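Local atomic coordinates of ribonuclease H (PDB entry 4IBN), a protein that probably cleaves the RNA strand of RNA-DNA hybrids endonucleolytically, leaving 5'-phosphomonoesters, with magnesium as cofactor. Residues A21-L26 against T65-M70; D57-E62 against G174-G179; T14-V19 against P200-F205; A150-N155 against R195-P200. One frame throughout, in Å; residues are numbered along the deposited sequence.

Contact 1: residues A21-L26 against T65-M70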
loop_
_atom_site.group_PDB
_atom_site.type_symbol
_atom_site.label_atom_id
_atom_site.label_comp_id
_atom_site.label_asym_id
_atom_site.label_seq_id
_atom_site.Cartn_x
_atom_site.Cartn_y
_atom_site.Cartn_z
ATOM N N ALA A 21 1.981 3.964 -1.106
ATOM C CA ALA A 21 0.755 3.869 -0.345
ATOM C C ALA A 21 0.794 4.719 0.910
ATOM O O ALA A 21 1.827 4.951 1.418
ATOM C CB ALA A 21 0.509 2.456 0.008
ATOM N N ASP A 22 -0.367 5.210 1.329
ATOM C CA ASP A 22 -0.505 5.949 2.574
ATOM C C ASP A 22 -1.889 5.789 3.132
ATOM O O ASP A 22 -2.726 5.311 2.496
ATOM C CB ASP A 22 -0.182 7.432 2.457
ATOM C CG ASP A 22 -0.024 8.091 3.812
ATOM O OD1 ASP A 22 0.685 7.587 4.609
ATOM O OD2 ASP A 22 -0.682 9.051 4.117
ATOM N N GLU A 23 -2.042 6.163 4.382
ATOM C CA GLU A 23 -3.335 6.105 5.025
ATOM C C GLU A 23 -3.516 7.310 5.910
ATOM O O GLU A 23 -2.561 7.879 6.318
ATOM C CB GLU A 23 -3.467 4.850 5.852
ATOM C CG GLU A 23 -2.471 4.689 6.981
ATOM C CD GLU A 23 -1.036 4.609 6.467
ATOM O OE1 GLU A 23 -0.795 3.791 5.596
ATOM O OE2 GLU A 23 -0.170 5.363 6.902
ATOM N N SER A 24 -4.755 7.690 6.145
ATOM C CA SER A 24 -4.984 8.735 7.079
ATOM C C SER A 24 -6.374 8.659 7.690
ATOM O O SER A 24 -7.309 8.289 7.045
ATOM C CB SER A 24 -4.839 10.055 6.387
ATOM O OG SER A 24 -4.864 11.085 7.317
ATOM N N CYS A 25 -6.469 9.084 8.936
ATOM C CA CYS A 25 -7.739 9.320 9.575
ATOM C C CYS A 25 -7.906 10.821 9.755
ATOM O O CYS A 25 -6.952 11.530 9.794
ATOM C CB CYS A 25 -7.787 8.695 10.941
ATOM S SG CYS A 25 -8.002 6.929 10.923
ATOM N N LEU A 26 -9.136 11.269 9.846
ATOM C CA LEU A 26 -9.414 12.657 10.055
ATOM C C LEU A 26 -10.187 12.879 11.320
ATOM O O LEU A 26 -11.163 12.275 11.512
ATOM C CB LEU A 26 -10.258 13.194 8.931
ATOM C CG LEU A 26 -9.804 13.096 7.508
ATOM C CD1 LEU A 26 -10.991 13.386 6.657
ATOM C CD2 LEU A 26 -8.786 14.102 7.300
ATOM N N THR A 65 -12.764 4.201 11.766
ATOM C CA THR A 65 -11.706 3.258 11.513
ATOM C C THR A 65 -10.440 3.673 12.235
ATOM O O THR A 65 -10.482 4.563 13.024
ATOM C CB THR A 65 -11.503 3.091 10.007
ATOM O OG1 THR A 65 -10.603 2.021 9.751
ATOM C CG2 THR A 65 -10.993 4.348 9.396
ATOM N N THR A 66 -9.366 2.961 11.984
ATOM C CA THR A 66 -8.086 3.241 12.597
ATOM C C THR A 66 -6.956 3.315 11.567
ATOM O O THR A 66 -7.086 2.873 10.516
ATOM C CB THR A 66 -7.696 2.194 13.638
ATOM O OG1 THR A 66 -7.471 0.984 12.980
ATOM C CG2 THR A 66 -8.752 1.987 14.618
ATOM N N ASN A 67 -5.843 3.910 11.948
ATOM C CA ASN A 67 -4.743 4.059 11.049
ATOM C C ASN A 67 -4.186 2.706 10.661
ATOM O O ASN A 67 -3.867 2.516 9.548
ATOM C CB ASN A 67 -3.617 4.922 11.588
ATOM C CG ASN A 67 -3.916 6.384 11.503
ATOM O OD1 ASN A 67 -3.861 6.974 10.449
ATOM N ND2 ASN A 67 -4.253 6.976 12.623
ATOM N N ASN A 68 -4.102 1.795 11.604
ATOM C CA ASN A 68 -3.619 0.463 11.317
ATOM C C ASN A 68 -4.518 -0.282 10.370
ATOM O O ASN A 68 -4.051 -1.001 9.554
ATOM C CB ASN A 68 -3.408 -0.352 12.570
ATOM C CG ASN A 68 -2.186 0.072 13.366
ATOM O OD1 ASN A 68 -1.426 0.867 12.952
ATOM N ND2 ASN A 68 -2.027 -0.501 14.507
ATOM N N ARG A 69 -5.813 -0.140 10.542
ATOM C CA ARG A 69 -6.696 -0.815 9.635
ATOM C C ARG A 69 -6.525 -0.271 8.209
ATOM O O ARG A 69 -6.432 -0.993 7.274
ATOM C CB ARG A 69 -8.158 -0.610 10.044
ATOM C CG ARG A 69 -8.771 -1.609 10.989
ATOM C CD ARG A 69 -10.372 -1.508 11.021
ATOM N NE ARG A 69 -11.019 -1.703 9.735
ATOM C CZ ARG A 69 -11.290 -2.877 9.210
ATOM N NH1 ARG A 69 -10.970 -3.944 9.872
ATOM N NH2 ARG A 69 -11.844 -2.985 8.041
ATOM N N MET A 70 -6.510 1.035 8.083
ATOM C CA MET A 70 -6.372 1.642 6.783
ATOM C C MET A 70 -5.011 1.325 6.091
ATOM O O MET A 70 -4.926 1.200 4.907
ATOM C CB MET A 70 -6.722 3.143 6.815
ATOM C CG MET A 70 -8.122 3.423 7.245
ATOM S SD MET A 70 -9.397 2.381 6.434
ATOM C CE MET A 70 -9.341 2.967 4.812
HETATM O O HOH W 1 -4.096 9.553 10.498
#

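Contact 2: residues D57-E62 against G174-G179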
loop_
_atom_site.group_PDB
_atom_site.type_symbol
_atom_site.label_atom_id
_atom_site.label_comp_id
_atom_site.label_asym_id
_atom_site.label_seq_id
_atom_site.Cartn_x
_atom_site.Cartn_y
_atom_site.Cartn_z
ATOM N N ASP A 57 -4.252 5.266 -9.819
ATOM C CA ASP A 57 -4.589 5.435 -8.414
ATOM C C ASP A 57 -5.621 4.424 -7.948
ATOM O O ASP A 57 -6.443 4.046 -8.692
ATOM C CB ASP A 57 -5.250 6.790 -8.192
ATOM C CG ASP A 57 -4.350 7.991 -8.503
ATOM O OD1 ASP A 57 -3.185 7.830 -8.630
ATOM O OD2 ASP A 57 -4.869 9.108 -8.583
ATOM N N VAL A 58 -5.594 4.075 -6.665
ATOM C CA VAL A 58 -6.639 3.239 -6.073
ATOM C C VAL A 58 -6.873 3.635 -4.614
ATOM O O VAL A 58 -5.922 3.712 -3.837
ATOM C CB VAL A 58 -6.278 1.746 -6.141
ATOM C CG1 VAL A 58 -4.843 1.526 -5.686
ATOM C CG2 VAL A 58 -7.243 0.927 -5.297
ATOM N N TRP A 59 -8.125 3.892 -4.237
ATOM C CA TRP A 59 -8.388 4.315 -2.885
ATOM C C TRP A 59 -9.638 3.678 -2.307
ATOM O O TRP A 59 -10.492 3.228 -3.032
ATOM C CB TRP A 59 -8.442 5.851 -2.771
ATOM C CG TRP A 59 -9.575 6.483 -3.448
ATOM C CD1 TRP A 59 -10.790 6.740 -2.931
ATOM C CD2 TRP A 59 -9.615 6.955 -4.790
ATOM N NE1 TRP A 59 -11.582 7.344 -3.843
ATOM C CE2 TRP A 59 -10.883 7.493 -4.998
ATOM C CE3 TRP A 59 -8.692 7.005 -5.822
ATOM C CZ2 TRP A 59 -11.261 8.014 -6.197
ATOM C CZ3 TRP A 59 -9.068 7.535 -6.996
ATOM C CH2 TRP A 59 -10.335 8.037 -7.180
ATOM N N VAL A 60 -9.691 3.669 -0.988
ATOM C CA VAL A 60 -10.866 3.228 -0.274
ATOM C C VAL A 60 -11.013 3.982 1.025
ATOM O O VAL A 60 -10.107 4.593 1.451
ATOM C CB VAL A 60 -10.814 1.774 0.046
ATOM C CG1 VAL A 60 -10.839 0.977 -1.220
ATOM C CG2 VAL A 60 -9.635 1.453 0.855
ATOM N N SER A 61 -12.197 3.922 1.607
ATOM C CA SER A 61 -12.431 4.616 2.853
ATOM C C SER A 61 -13.344 3.841 3.780
ATOM O O SER A 61 -14.017 2.965 3.342
ATOM C CB SER A 61 -13.026 5.980 2.588
ATOM O OG SER A 61 -14.147 5.909 1.792
ATOM N N GLU A 62 -13.301 4.197 5.069
ATOM C CA GLU A 62 -14.214 3.721 6.101
ATOM C C GLU A 62 -14.656 4.908 6.941
ATOM O O GLU A 62 -13.905 5.801 7.141
ATOM C CB GLU A 62 -13.551 2.682 6.984
ATOM C CG GLU A 62 -13.304 1.393 6.258
ATOM C CD GLU A 62 -12.558 0.338 7.023
ATOM O OE1 GLU A 62 -12.259 0.518 8.185
ATOM O OE2 GLU A 62 -12.285 -0.691 6.417
ATOM N N GLY A 174 -10.971 0.275 -7.862
ATOM C CA GLY A 174 -9.860 -0.362 -8.493
ATOM C C GLY A 174 -8.960 0.688 -9.076
ATOM O O GLY A 174 -9.041 1.804 -8.712
ATOM N N LEU A 175 -8.129 0.291 -10.032
ATOM C CA LEU A 175 -7.206 1.198 -10.672
ATOM C C LEU A 175 -7.909 2.150 -11.593
ATOM O O LEU A 175 -8.587 1.727 -12.464
ATOM C CB LEU A 175 -6.188 0.404 -11.455
ATOM C CG LEU A 175 -5.333 -0.376 -10.506
ATOM C CD1 LEU A 175 -4.786 -1.621 -11.081
ATOM C CD2 LEU A 175 -4.255 0.468 -9.921
ATOM N N VAL A 176 -7.709 3.431 -11.399
ATOM C CA VAL A 176 -8.249 4.436 -12.255
ATOM C C VAL A 176 -7.166 5.415 -12.696
ATOM O O VAL A 176 -6.117 5.447 -12.128
ATOM C CB VAL A 176 -9.411 5.164 -11.598
ATOM C CG1 VAL A 176 -10.386 4.227 -11.176
ATOM C CG2 VAL A 176 -8.964 5.945 -10.452
ATOM N N ASP A 177 -7.430 6.225 -13.695
ATOM C CA ASP A 177 -6.403 7.067 -14.210
ATOM C C ASP A 177 -5.943 7.992 -13.082
ATOM O O ASP A 177 -6.711 8.362 -12.293
ATOM C CB ASP A 177 -6.910 7.834 -15.414
ATOM C CG ASP A 177 -5.842 8.647 -16.089
ATOM O OD1 ASP A 177 -4.683 8.287 -16.044
ATOM O OD2 ASP A 177 -6.158 9.688 -16.684
ATOM N N SER A 178 -4.663 8.292 -13.012
ATOM C CA SER A 178 -4.121 9.032 -11.904
ATOM C C SER A 178 -4.261 10.527 -11.943
ATOM O O SER A 178 -4.166 11.124 -12.944
ATOM C CB SER A 178 -2.660 8.688 -11.667
ATOM O OG SER A 178 -2.157 9.301 -10.541
ATOM N N GLY A 179 -4.381 11.098 -10.784
ATOM C CA GLY A 179 -4.372 12.528 -10.644
ATOM C C GLY A 179 -3.001 13.104 -10.338
ATOM O O GLY A 179 -2.869 14.251 -10.095
#

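Contact 3: residues T14-V19 against P200-F205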
loop_
_atom_site.group_PDB
_atom_site.type_symbol
_atom_site.label_atom_id
_atom_site.label_comp_id
_atom_site.label_asym_id
_atom_site.label_seq_id
_atom_site.Cartn_x
_atom_site.Cartn_y
_atom_site.Cartn_z
ATOM N N THR A 14 7.264 -11.268 -15.770
ATOM C CA THR A 14 6.197 -10.604 -15.059
ATOM C C THR A 14 6.417 -9.130 -15.164
ATOM O O THR A 14 7.475 -8.701 -15.412
ATOM C CB THR A 14 6.252 -10.967 -13.583
ATOM O OG1 THR A 14 7.528 -10.631 -13.090
ATOM C CG2 THR A 14 6.021 -12.455 -13.393
ATOM N N PRO A 15 5.393 -8.343 -14.950
ATOM C CA PRO A 15 5.553 -6.901 -14.915
ATOM C C PRO A 15 6.222 -6.416 -13.643
ATOM O O PRO A 15 6.176 -7.075 -12.692
ATOM C CB PRO A 15 4.105 -6.376 -14.990
ATOM C CG PRO A 15 3.287 -7.494 -15.301
ATOM C CD PRO A 15 3.996 -8.709 -14.803
ATOM N N LEU A 16 6.814 -5.242 -13.684
ATOM C CA LEU A 16 7.353 -4.570 -12.516
ATOM C C LEU A 16 6.642 -3.239 -12.327
ATOM O O LEU A 16 6.565 -2.479 -13.224
ATOM C CB LEU A 16 8.816 -4.279 -12.707
ATOM C CG LEU A 16 9.530 -3.419 -11.661
ATOM C CD1 LEU A 16 9.601 -4.099 -10.349
ATOM C CD2 LEU A 16 10.951 -3.118 -12.109
ATOM N N VAL A 17 6.132 -3.000 -11.132
ATOM C CA VAL A 17 5.540 -1.731 -10.789
ATOM C C VAL A 17 6.076 -1.192 -9.487
ATOM O O VAL A 17 6.576 -1.925 -8.707
ATOM C CB VAL A 17 4.027 -1.816 -10.652
ATOM C CG1 VAL A 17 3.351 -2.103 -11.969
ATOM C CG2 VAL A 17 3.611 -2.809 -9.659
ATOM N N ALA A 18 5.949 0.115 -9.308
ATOM C CA ALA A 18 6.284 0.729 -8.056
ATOM C C ALA A 18 5.036 1.319 -7.484
ATOM O O ALA A 18 4.383 2.044 -8.123
ATOM C CB ALA A 18 7.338 1.794 -8.233
ATOM N N VAL A 19 4.755 0.957 -6.241
ATOM C CA VAL A 19 3.547 1.319 -5.566
ATOM C C VAL A 19 3.867 2.189 -4.361
ATOM O O VAL A 19 4.799 1.934 -3.711
ATOM C CB VAL A 19 2.861 0.056 -5.092
ATOM C CG1 VAL A 19 1.759 0.377 -4.174
ATOM C CG2 VAL A 19 2.381 -0.723 -6.283
ATOM N N PRO A 200 12.113 2.345 -10.383
ATOM C CA PRO A 200 13.174 1.412 -10.066
ATOM C C PRO A 200 13.746 0.646 -11.226
ATOM O O PRO A 200 13.095 0.398 -12.172
ATOM C CB PRO A 200 12.510 0.462 -9.078
ATOM C CG PRO A 200 11.136 0.542 -9.324
ATOM C CD PRO A 200 10.863 1.948 -9.741
ATOM N N ASP A 201 15.022 0.325 -11.103
ATOM C CA ASP A 201 15.750 -0.575 -11.967
ATOM C C ASP A 201 15.397 -1.988 -11.596
ATOM O O ASP A 201 15.303 -2.296 -10.480
ATOM C CB ASP A 201 17.224 -0.497 -11.647
ATOM C CG ASP A 201 17.871 0.707 -12.128
ATOM O OD1 ASP A 201 17.185 1.591 -12.643
ATOM O OD2 ASP A 201 19.099 0.766 -12.010
ATOM N N ALA A 202 15.304 -2.877 -12.542
ATOM C CA ALA A 202 15.042 -4.245 -12.205
ATOM C C ALA A 202 16.193 -4.826 -11.417
ATOM O O ALA A 202 16.066 -5.869 -10.819
ATOM C CB ALA A 202 14.740 -5.044 -13.384
ATOM N N ALA A 203 17.310 -4.130 -11.414
ATOM C CA ALA A 203 18.405 -4.215 -10.450
ATOM C C ALA A 203 18.266 -3.735 -9.001
ATOM O O ALA A 203 18.892 -4.212 -8.113
ATOM C CB ALA A 203 19.628 -3.639 -11.044
ATOM N N ALA A 204 17.505 -2.695 -8.815
ATOM C CA ALA A 204 17.197 -2.158 -7.536
ATOM C C ALA A 204 16.301 -3.197 -6.871
ATOM O O ALA A 204 15.944 -2.993 -5.732
ATOM C CB ALA A 204 16.452 -0.878 -7.683
ATOM N N PHE A 205 15.899 -4.264 -7.582
ATOM C CA PHE A 205 14.788 -5.064 -7.089
ATOM C C PHE A 205 15.244 -6.166 -6.186
ATOM O O PHE A 205 15.895 -7.062 -6.610
ATOM C CB PHE A 205 13.878 -5.620 -8.183
ATOM C CG PHE A 205 12.612 -6.276 -7.660
ATOM C CD1 PHE A 205 11.720 -5.584 -6.941
ATOM C CD2 PHE A 205 12.348 -7.591 -7.890
ATOM C CE1 PHE A 205 10.608 -6.202 -6.473
ATOM C CE2 PHE A 205 11.238 -8.177 -7.443
ATOM C CZ PHE A 205 10.377 -7.480 -6.720
#

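Contact 4: residues A150-N155 against R195-P200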
loop_
_atom_site.group_PDB
_atom_site.type_symbol
_atom_site.label_atom_id
_atom_site.label_comp_id
_atom_site.label_asym_id
_atom_site.label_seq_id
_atom_site.Cartn_x
_atom_site.Cartn_y
_atom_site.Cartn_z
ATOM N N ALA A 150 7.467 14.268 4.494
ATOM C CA ALA A 150 8.872 14.569 4.469
ATOM C C ALA A 150 9.426 14.951 3.098
ATOM O O ALA A 150 10.590 15.005 2.936
ATOM C CB ALA A 150 9.655 13.433 5.038
ATOM N N GLY A 151 8.554 15.230 2.156
ATOM C CA GLY A 151 8.994 15.682 0.865
ATOM C C GLY A 151 9.161 14.626 -0.190
ATOM O O GLY A 151 9.617 14.927 -1.210
ATOM N N HIS A 152 8.731 13.410 0.069
ATOM C CA HIS A 152 8.775 12.368 -0.949
ATOM C C HIS A 152 7.509 12.559 -1.752
ATOM O O HIS A 152 6.479 12.344 -1.255
ATOM C CB HIS A 152 8.776 11.009 -0.264
ATOM C CG HIS A 152 8.927 9.839 -1.181
ATOM N ND1 HIS A 152 7.992 9.497 -2.115
ATOM C CD2 HIS A 152 9.883 8.885 -1.245
ATOM C CE1 HIS A 152 8.388 8.415 -2.751
ATOM N NE2 HIS A 152 9.522 8.012 -2.229
ATOM N N ALA A 153 7.622 12.946 -3.018
ATOM C CA ALA A 153 6.468 13.380 -3.749
ATOM C C ALA A 153 5.387 12.352 -3.915
ATOM O O ALA A 153 4.272 12.633 -3.700
ATOM C CB ALA A 153 6.873 13.876 -5.102
ATOM N N GLN A 154 5.757 11.162 -4.320
ATOM C CA GLN A 154 4.754 10.150 -4.485
ATOM C C GLN A 154 4.056 9.783 -3.183
ATOM O O GLN A 154 2.924 9.469 -3.176
ATOM C CB GLN A 154 5.333 8.924 -5.174
ATOM C CG GLN A 154 5.725 9.141 -6.597
ATOM C CD GLN A 154 7.215 9.248 -6.765
ATOM O OE1 GLN A 154 7.876 9.795 -5.963
ATOM N NE2 GLN A 154 7.708 8.667 -7.815
ATOM N N ASN A 155 4.806 9.753 -2.099
ATOM C CA ASN A 155 4.230 9.480 -0.805
ATOM C C ASN A 155 3.256 10.563 -0.399
ATOM O O ASN A 155 2.244 10.272 0.100
ATOM C CB ASN A 155 5.279 9.323 0.265
ATOM C CG ASN A 155 4.694 9.333 1.656
ATOM O OD1 ASN A 155 4.249 8.329 2.118
ATOM N ND2 ASN A 155 4.705 10.470 2.295
ATOM N N ARG A 195 10.721 15.999 -3.619
ATOM C CA ARG A 195 11.625 15.217 -4.436
ATOM C C ARG A 195 10.912 14.011 -4.973
ATOM O O ARG A 195 10.270 13.345 -4.245
ATOM C CB ARG A 195 12.803 14.733 -3.624
ATOM C CG ARG A 195 13.902 15.719 -3.518
ATOM C CD ARG A 195 14.539 15.681 -2.193
ATOM N NE ARG A 195 15.529 14.689 -2.166
ATOM C CZ ARG A 195 15.970 14.123 -1.063
ATOM N NH1 ARG A 195 15.461 14.441 0.126
ATOM N NH2 ARG A 195 16.908 13.238 -1.154
ATOM N N LEU A 196 11.036 13.760 -6.262
ATOM C CA LEU A 196 10.418 12.638 -6.905
ATOM C C LEU A 196 11.338 11.414 -6.912
ATOM O O LEU A 196 12.481 11.547 -7.124
ATOM C CB LEU A 196 10.104 13.002 -8.328
ATOM C CG LEU A 196 9.370 11.998 -9.151
ATOM C CD1 LEU A 196 7.924 12.045 -8.865
ATOM C CD2 LEU A 196 9.635 12.263 -10.562
ATOM N N GLU A 197 10.796 10.235 -6.650
ATOM C CA GLU A 197 11.595 9.031 -6.729
ATOM C C GLU A 197 11.534 8.460 -8.142
ATOM O O GLU A 197 10.527 8.194 -8.643
ATOM C CB GLU A 197 11.104 8.015 -5.723
ATOM C CG GLU A 197 11.822 6.711 -5.751
ATOM C CD GLU A 197 11.923 5.965 -4.397
ATOM O OE1 GLU A 197 11.116 6.136 -3.468
ATOM O OE2 GLU A 197 12.859 5.148 -4.323
ATOM N N PRO A 198 12.682 8.274 -8.739
ATOM C CA PRO A 198 12.733 7.680 -10.069
ATOM C C PRO A 198 12.244 6.251 -10.041
ATOM O O PRO A 198 12.327 5.622 -9.039
ATOM C CB PRO A 198 14.226 7.701 -10.414
ATOM C CG PRO A 198 14.837 8.529 -9.435
ATOM C CD PRO A 198 14.020 8.524 -8.223
ATOM N N PHE A 199 11.740 5.778 -11.156
ATOM C CA PHE A 199 11.245 4.425 -11.250
ATOM C C PHE A 199 12.392 3.428 -11.042
ATOM O O PHE A 199 13.460 3.619 -11.466
ATOM C CB PHE A 199 10.590 4.191 -12.605
ATOM C CG PHE A 199 9.788 2.922 -12.694
ATOM C CD1 PHE A 199 8.484 2.892 -12.297
ATOM C CD2 PHE A 199 10.341 1.763 -13.143
ATOM C CE1 PHE A 199 7.804 1.766 -12.362
ATOM C CE2 PHE A 199 9.613 0.647 -13.196
ATOM C CZ PHE A 199 8.366 0.648 -12.809
ATOM N N PRO A 200 12.113 2.345 -10.383
ATOM C CA PRO A 200 13.174 1.412 -10.066
ATOM C C PRO A 200 13.746 0.646 -11.226
ATOM O O PRO A 200 13.095 0.398 -12.172
ATOM C CB PRO A 200 12.510 0.462 -9.078
ATOM C CG PRO A 200 11.136 0.542 -9.324
ATOM C CD PRO A 200 10.863 1.948 -9.741
#

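Contact 1: residues A21-L26 against T65-M70
Strand 21-25 runs past the first turn of helix 67-82, with the CA atoms of Glu23 and Met70 5.7 Å apart and those of Ser24 and Asn67 6.1 Å apart. Glu23 and Cys25 both point at the helix. The CB of Glu23 rests on the CB of Met70 at 3.8 Å. Its CG lies between the backbone N and the carbonyl carbon (chi1 61°), and from there packs against the backbone O of Asn67, 3.6 Å away. Cys25, small and only mildly polar, suits the place where the chain turns into the helix: its SG sits against the peptide of Thr66 and Asn67, 3.8 Å from Thr66 C. Asn67 closes the outer side. Its amide lies too far from the strand for a direct bond, and a water spans the gap, accepting from Cys25 N (2.9 Å) and donating to Asn67 OD1 (2.6 Å). Thr66 is the N-cap, a role a threonine hydroxyl fills well, and its OG1 accepts from Arg69 N at 3.2 Å. Asp22 and Glu23 leave the strand in opposite directions, yet their carboxylates come together near Asp96. Such successive acids are consistent with the type 2 active-site motif that this type 1 enzyme carries; with Asp96 and Asn159 they probably make up DEDN. Around the contact, Ala21 hydrogen-bonds to Thr94 of strand 90-95, and Asp22 and Ser24 to Gly39 and Gly37 of strand 34-45; helix 153-168 packs on Asp22 and Ser24, while Glu23 also touches Ala71, one residue further along helix 67-82.

Contact 2: residues D57-E62 against G174-G179
One face of the Asp57 carboxylate meets two donors from the loop that leads into helix 180-184, where Gly179 is at the N-cap position: Ser178 OG gives a bond to OD1 (2.6 Å) and Gly179 N one to OD2 (3.0 Å), each coming in nearly 40° out of the carboxylate plane. One oxygen for each donor makes a short, two-branched side chain the natural choice, and the pair of bonds fixes the carboxylate's rotation. Tyr157 OH adds a further hydrogen bond to OD2. The other flat group, the Trp59 indole, is approached obliquely by Val176, whose CG2 lies 3.8 Å from Trp59 CZ3; the two side chains cross at about a right angle, and Trp59 NE1 is hydrogen-bonded to Thr170 OG1. Beneath these side chains, Asp57 and Val176 form an antiparallel hydrogen-bonded pair, with Asp57 N to Val176 O 3.0 Å and Val176 N to Asp57 O 3.1 Å. Asp57 O also receives a CA-H contact from Leu175 at 3.6 Å. Gly174 brings its carbonyl against Val58, O to CB 3.8 Å, with a backbone (phi 157°) in which a CB would press on the preceding carbonyl oxygen. Strand 176-177 thus adds a short edge to the mixed sheet beside strand 53-62, whose Val58 and Val60 form backbone hydrogen bonds with Val40 and Ala38 of strand 34-45. Helix 153-168 packs on Asp57 and Trp59, and helix 67-82 on Val60 and Leu175.

Contact 3: residues T14-V19 against P200-F205
The start of strand 16-25, a central strand of the mixed RNase H sheet, receives the chain that follows helix 187-192, with Leu16 and Ala18 meeting Pro200, Ala202 and Phe205. Leu16 carries most of the contact. Its CG stands anti to the backbone N (chi1 172°), and the two methyl branches beyond it go to different partners. CD2 faces the start of the turn, 4.1 Å from Pro200 O, and also reaches Ala202. CD1 meets the aromatic ring of Phe205, 4.3 Å from CD1 of that ring. A branched leucine can serve both partners at once. Two residues along, on the same face of the strand, Ala18 offers only its CB, and this smallness lets the compact Pro200 ring come close, CD to CB 3.8 Å. In the fold, this is an apolar patch laid on one face of the sheet, built by van der Waals contact alone between the two segments. The loop is shaped by a type I beta turn from Asp201 to Ala204, closed by Ala204 N to Asp201 O at 2.8 Å, which turns the chain between Pro200 and Phe205 so that both point at the strand. Phe199 extends the patch by touching Leu16, while Phe205 also packs on Arg90 and Glu142 of strands 90-95 and 140-145, presumably on the aliphatic parts of those side chains. Val17, facing the other way, packs on Val42 and Tyr44 of strand 34-45.

Contact 4: residues A150-N155 against R195-P200
Two backbone hydrogen bonds bridge Arg195 to the approach of helix 153-168: Arg195 N to Gly151 O (2.9 Å), nearly straight at 176°, and Ala153 N to Arg195 O (2.9 Å). Position 151 has a positive phi (94°), where a CB would crowd the preceding carbonyl, and glycine fits there.

The side chains add three more across the contact. Gln154 uses both ends of its amide on the backbone of Glu197, OE1 accepting from Glu197 N and NE2 donating to Glu197 O, each 3.0 Å and in plane on a lone pair; this holds the amide flat and settles which end is which. NE2 gives a further bond to Glu43. His152 works at both ring nitrogens: NE2 donates to Glu197 OE1 at 2.8 Å, on the anti side of the carboxylate, with the two planes 64° apart, while ND1 accepts from Asn155 N (3.2 Å).

Packing is lighter: the Leu196 CD1 methyl lies over the Gln154 amide, 3.5 Å from NE2, and its apolar contact is with Ala153 CB.

The arrangement is an N-cap by histidine, in the glycine- and histidine-containing loop before helix 153-168, which ends the canonical RNase H fold and is here followed by two short helices and the tail that makes this contact.

All four contacts are partly buried, contacts 1 and 2 nearer the chain's centre (about 11 Å between centres) and contacts 3 and 4 further out (about 15 Å). Contacts 1 and 3 both use strand 16-25, at its two ends. Contact 1 lies by the acidic cluster; contact 3 is plain apolar packing. Contacts 1 and 2 touch through a salt bridge between Arg69 and Glu62 and through Met70. Contacts 3 and 4 share Pro200, and Phe199 packs on strand 16-25, so the tail passes from one contact straight into the other. Polar chemistry dominates at contacts 2 and 4, where a sheet edge and a helix start are joined to later chain. Contact 1 relies on a water and packing, whereas contact 3 uses van der Waals packing alone.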